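Local atomic coordinates of SusD-like carbohydrate binding protein BF1063 (PDB entry 3I4G), a protein that probably binds carbohydrate at the outer membrane of Bacteroides fragilis. Residues Q237-P242 against T246-N251. Sequence-based numbering, arbitrary orientation. Where two conformers were deposited one is given.
Sequences QELFYP and TSNKEN
The one direct hydrogen bond between 237-242 and 246-251 runs from Asn-251 ND2 to Leu-239 O, 2.8 Å long. It reaches a lone pair in the carbonyl plane, at a C=O...donor angle of 129°, but is bent at the hydrogen (144°), and the acceptor lies somewhat out of the Asn-251 amide plane. The same ND2 also donates to Gly-245 O, which helps fix the rotation of the amide. Asn-251 OD1 is buried without a hydrogen-bond partner and lies 3.8 Å from Leu-239 CD2.

Van der Waals contact centres on Leu-239, whose methyls lie against polar side chains. With CG opposite its own carbonyl carbon (chi1 -66°), the branched end swings to 246-251, and Leu-239 CD2 sits among the side chains of Asn-248, Glu-250 and Asn-251, 3.9 Å from Asn-248 ND2 and 3.7 Å from Glu-250 OE1. Leu-239 CD1 lies 3.8 Å from Glu-250 OE2. The extended Glu-250 chain crosses the leucine nearly at a right angle, and its carboxylate is held by salt bridges to Arg-420 and Arg-386.

A water accepts from Asn-248 ND2 at 3.0 Å and donates only weakly to Glu-238 O.

Within 246-251, Asn-248 OD1 accepts from the backbone N of both Glu-250 and Asn-251, folding residues 248-251 into a tight turn that leads directly into strand 251-252. A short 3-10 turn, with Leu-239 at its end, thus meets an Asx turn, extended into an Asx motif, inside the loop joining helix 214-227 to that strand in this SusD-family protein.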
ATOM      1  N   GLN A 237      -4.581  -3.381  15.256  1.00  7.99           N
ATOM      2  CA  GLN A 237      -3.104  -3.417  15.286  1.00  9.27           C
ATOM      3  C   GLN A 237      -2.528  -4.766  14.898  1.00  8.75           C
ATOM      4  O   GLN A 237      -1.512  -4.851  14.193  1.00  8.86           O
ATOM      5  CB  GLN A 237      -2.569  -3.026  16.664  1.00  8.85           C
ATOM      6  CG  GLN A 237      -2.832  -1.593  17.053  1.00  8.87           C
ATOM      7  CD  GLN A 237      -2.204  -1.266  18.364  1.00 11.30           C
ATOM      8  OE1 GLN A 237      -2.772  -1.586  19.426  1.00 11.97           O
ATOM      9  NE2 GLN A 237      -1.076  -0.567  18.334  1.00 11.42           N
ATOM     10  N   GLU A 238      -3.192  -5.824  15.350  1.00  7.67           N
ATOM     11  CA  GLU A 238      -2.716  -7.186  15.158  1.00  8.99           C
ATOM     12  C   GLU A 238      -2.809  -7.675  13.740  1.00  7.93           C
ATOM     13  O   GLU A 238      -2.181  -8.674  13.406  1.00  8.60           O
ATOM     14  CB  GLU A 238      -3.452  -8.156  16.137  1.00  8.46           C
ATOM     15  CG  GLU A 238      -2.888  -7.992  17.556  1.00  9.88           C
ATOM     16  CD  GLU A 238      -3.616  -8.791  18.613  1.00 12.41           C
ATOM     17  OE1 GLU A 238      -4.574  -9.492  18.300  1.00 12.75           O
ATOM     18  OE2 GLU A 238      -3.186  -8.707  19.798  1.00 18.02           O
ATOM     19  N   LEU A 239      -3.526  -6.966  12.884  1.00  7.65           N
ATOM     20  CA  LEU A 239      -3.506  -7.260  11.450  1.00  7.72           C
ATOM     21  C   LEU A 239      -2.133  -7.103  10.842  1.00  9.68           C
ATOM     22  O   LEU A 239      -1.869  -7.713   9.811  1.00  8.73           O
ATOM     23  CB  LEU A 239      -4.443  -6.312  10.707  1.00  9.14           C
ATOM     24  CG  LEU A 239      -5.929  -6.439  11.012  1.00  8.13           C
ATOM     25  CD1 LEU A 239      -6.670  -5.249  10.397  1.00  8.36           C
ATOM     26  CD2 LEU A 239      -6.473  -7.790  10.527  1.00 10.26           C
ATOM     27  N   PHE A 240      -1.273  -6.320  11.485  1.00  8.12           N
ATOM     28  CA  PHE A 240      -0.006  -5.905  10.890  1.00  7.93           C
ATOM     29  C   PHE A 240       1.180  -6.426  11.620  1.00  8.77           C
ATOM     30  O   PHE A 240       2.301  -5.940  11.400  1.00  8.24           O
ATOM     31  CB  PHE A 240       0.016  -4.368  10.808  1.00  8.27           C
ATOM     32  CG  PHE A 240      -1.271  -3.800  10.238  1.00  7.26           C
ATOM     33  CD1 PHE A 240      -1.509  -3.817   8.888  1.00  8.35           C
ATOM     34  CD2 PHE A 240      -2.221  -3.243  11.056  1.00  8.19           C
ATOM     35  CE1 PHE A 240      -2.666  -3.342   8.365  1.00  7.60           C
ATOM     36  CE2 PHE A 240      -3.406  -2.721  10.529  1.00  8.43           C
ATOM     37  CZ  PHE A 240      -3.630  -2.781   9.173  1.00  7.91           C
ATOM     38  N   TYR A 241       0.985  -7.437  12.469  1.00  8.62           N
ATOM     39  CA  TYR A 241       2.052  -7.993  13.304  1.00  8.97           C
ATOM     40  C   TYR A 241       2.387  -9.418  12.883  1.00  8.84           C
ATOM     41  O   TYR A 241       1.484 -10.160  12.495  1.00  9.05           O
ATOM     42  CB  TYR A 241       1.650  -8.026  14.771  1.00  9.65           C
ATOM     43  CG  TYR A 241       1.389  -6.738  15.477  1.00  9.65           C
ATOM     44  CD1 TYR A 241       1.839  -5.502  15.023  1.00  8.61           C
ATOM     45  CD2 TYR A 241       0.734  -6.782  16.691  1.00  9.83           C
ATOM     46  CE1 TYR A 241       1.598  -4.332  15.757  1.00  9.55           C
ATOM     47  CE2 TYR A 241       0.513  -5.665  17.425  1.00  9.56           C
ATOM     48  CZ  TYR A 241       0.960  -4.443  16.956  1.00 10.56           C
ATOM     49  OH  TYR A 241       0.730  -3.316  17.738  1.00 11.17           O
ATOM     50  N   PRO A 242       3.651  -9.813  12.962  1.00  8.56           N
ATOM     51  CA  PRO A 242       3.987 -11.174  12.574  1.00  9.87           C
ATOM     52  C   PRO A 242       3.322 -12.277  13.425  1.00 11.20           C
ATOM     53  O   PRO A 242       2.958 -13.329  12.874  1.00 11.98           O
ATOM     54  CB  PRO A 242       5.525 -11.210  12.701  1.00 14.06           C
ATOM     55  CG  PRO A 242       5.945 -10.033  13.378  1.00 11.18           C
ATOM     56  CD  PRO A 242       4.846  -9.015  13.253  1.00 10.25           C
ATOM     57  N   THR A 246      -1.340 -13.679  10.396  1.00 10.70           N
ATOM     58  CA  THR A 246      -1.810 -14.785   9.565  1.00 11.80           C
ATOM     59  C   THR A 246      -2.842 -15.651  10.278  1.00 12.43           C
ATOM     60  O   THR A 246      -3.300 -16.631   9.669  1.00 14.87           O
ATOM     61  CB  THR A 246      -0.657 -15.711   9.101  1.00 10.27           C
ATOM     62  OG1 THR A 246      -0.125 -16.410  10.222  1.00 13.02           O
ATOM     63  CG2 THR A 246       0.433 -14.938   8.412  1.00 12.91           C
ATOM     64  N   SER A 247      -3.222 -15.307  11.500  0.50 11.80           N
ATOM     65  CA  SER A 247      -4.193 -16.103  12.253  0.50 13.43           C
ATOM     66  C   SER A 247      -5.478 -15.301  12.501  0.50 13.16           C
ATOM     67  O   SER A 247      -5.997 -15.193  13.629  0.50 16.16           O
ATOM     68  CB  SER A 247      -3.567 -16.564  13.558  0.50 12.84           C
ATOM     69  OG  SER A 247      -3.284 -15.440  14.365  0.50 15.64           O
ATOM     70  N   ASN A 248      -5.921 -14.653  11.436  1.00 11.59           N
ATOM     71  CA  ASN A 248      -7.203 -13.990  11.404  1.00  9.83           C
ATOM     72  C   ASN A 248      -7.866 -14.282  10.060  1.00  9.28           C
ATOM     73  O   ASN A 248      -7.249 -14.848   9.146  1.00 10.40           O
ATOM     74  CB  ASN A 248      -7.033 -12.482  11.655  1.00  9.63           C
ATOM     75  CG  ASN A 248      -6.255 -11.791  10.582  1.00  9.48           C
ATOM     76  OD1 ASN A 248      -6.741 -11.635   9.480  1.00  9.98           O
ATOM     77  ND2 ASN A 248      -5.021 -11.395  10.879  1.00 11.92           N
ATOM     78  N   LYS A 249      -9.122 -13.881   9.937  1.00  9.20           N
ATOM     79  CA  LYS A 249      -9.912 -14.116   8.713  1.00  8.97           C
ATOM     80  C   LYS A 249     -10.029 -12.863   7.858  1.00  9.34           C
ATOM     81  O   LYS A 249     -10.844 -12.806   6.931  1.00  9.23           O
ATOM     82  CB  LYS A 249     -11.294 -14.648   9.100  1.00 11.03           C
ATOM     83  CG  LYS A 249     -11.188 -16.051   9.716  1.00 14.92           C
ATOM     84  CD  LYS A 249     -12.521 -16.668   9.987  1.00 17.80           C
ATOM     85  CE  LYS A 249     -12.345 -18.115  10.369  1.00 26.13           C
ATOM     86  NZ  LYS A 249     -13.695 -18.712  10.533  1.00 33.86           N
ATOM     87  N   GLU A 250      -9.217 -11.841   8.171  1.00  8.38           N
ATOM     88  CA  GLU A 250      -9.287 -10.568   7.438  1.00  8.86           C
ATOM     89  C   GLU A 250      -8.195 -10.420   6.377  1.00  8.74           C
ATOM     90  O   GLU A 250      -8.454  -9.909   5.279  1.00  8.36           O
ATOM     91  CB  GLU A 250      -9.210  -9.390   8.402  1.00  9.07           C
ATOM     92  CG  GLU A 250      -9.133  -8.030   7.705  1.00  9.38           C
ATOM     93  CD  GLU A 250      -9.590  -6.869   8.533  1.00 10.40           C
ATOM     94  OE1 GLU A 250     -10.027  -7.066   9.681  1.00  9.78           O
ATOM     95  OE2 GLU A 250      -9.524  -5.739   7.982  1.00  9.89           O
ATOM     96  N   ASN A 251      -6.987 -10.867   6.686  1.00  8.73           N
ATOM     97  CA  ASN A 251      -5.848 -10.711   5.781  1.00  8.36           C
ATOM     98  C   ASN A 251      -5.915 -11.807   4.711  1.00  9.28           C
ATOM     99  O   ASN A 251      -5.551 -12.940   4.936  1.00  9.12           O
ATOM    100  CB  ASN A 251      -4.525 -10.736   6.545  1.00  8.38           C
ATOM    101  CG  ASN A 251      -4.306  -9.491   7.387  1.00  8.45           C
ATOM    102  OD1 ASN A 251      -4.930  -8.445   7.146  1.00  8.68           O
ATOM    103  ND2 ASN A 251      -3.442  -9.605   8.397  1.00  8.45           N
TER
HETATM  104  O   HOH W   1      -4.682 -11.008  13.786  1.00 34.28           O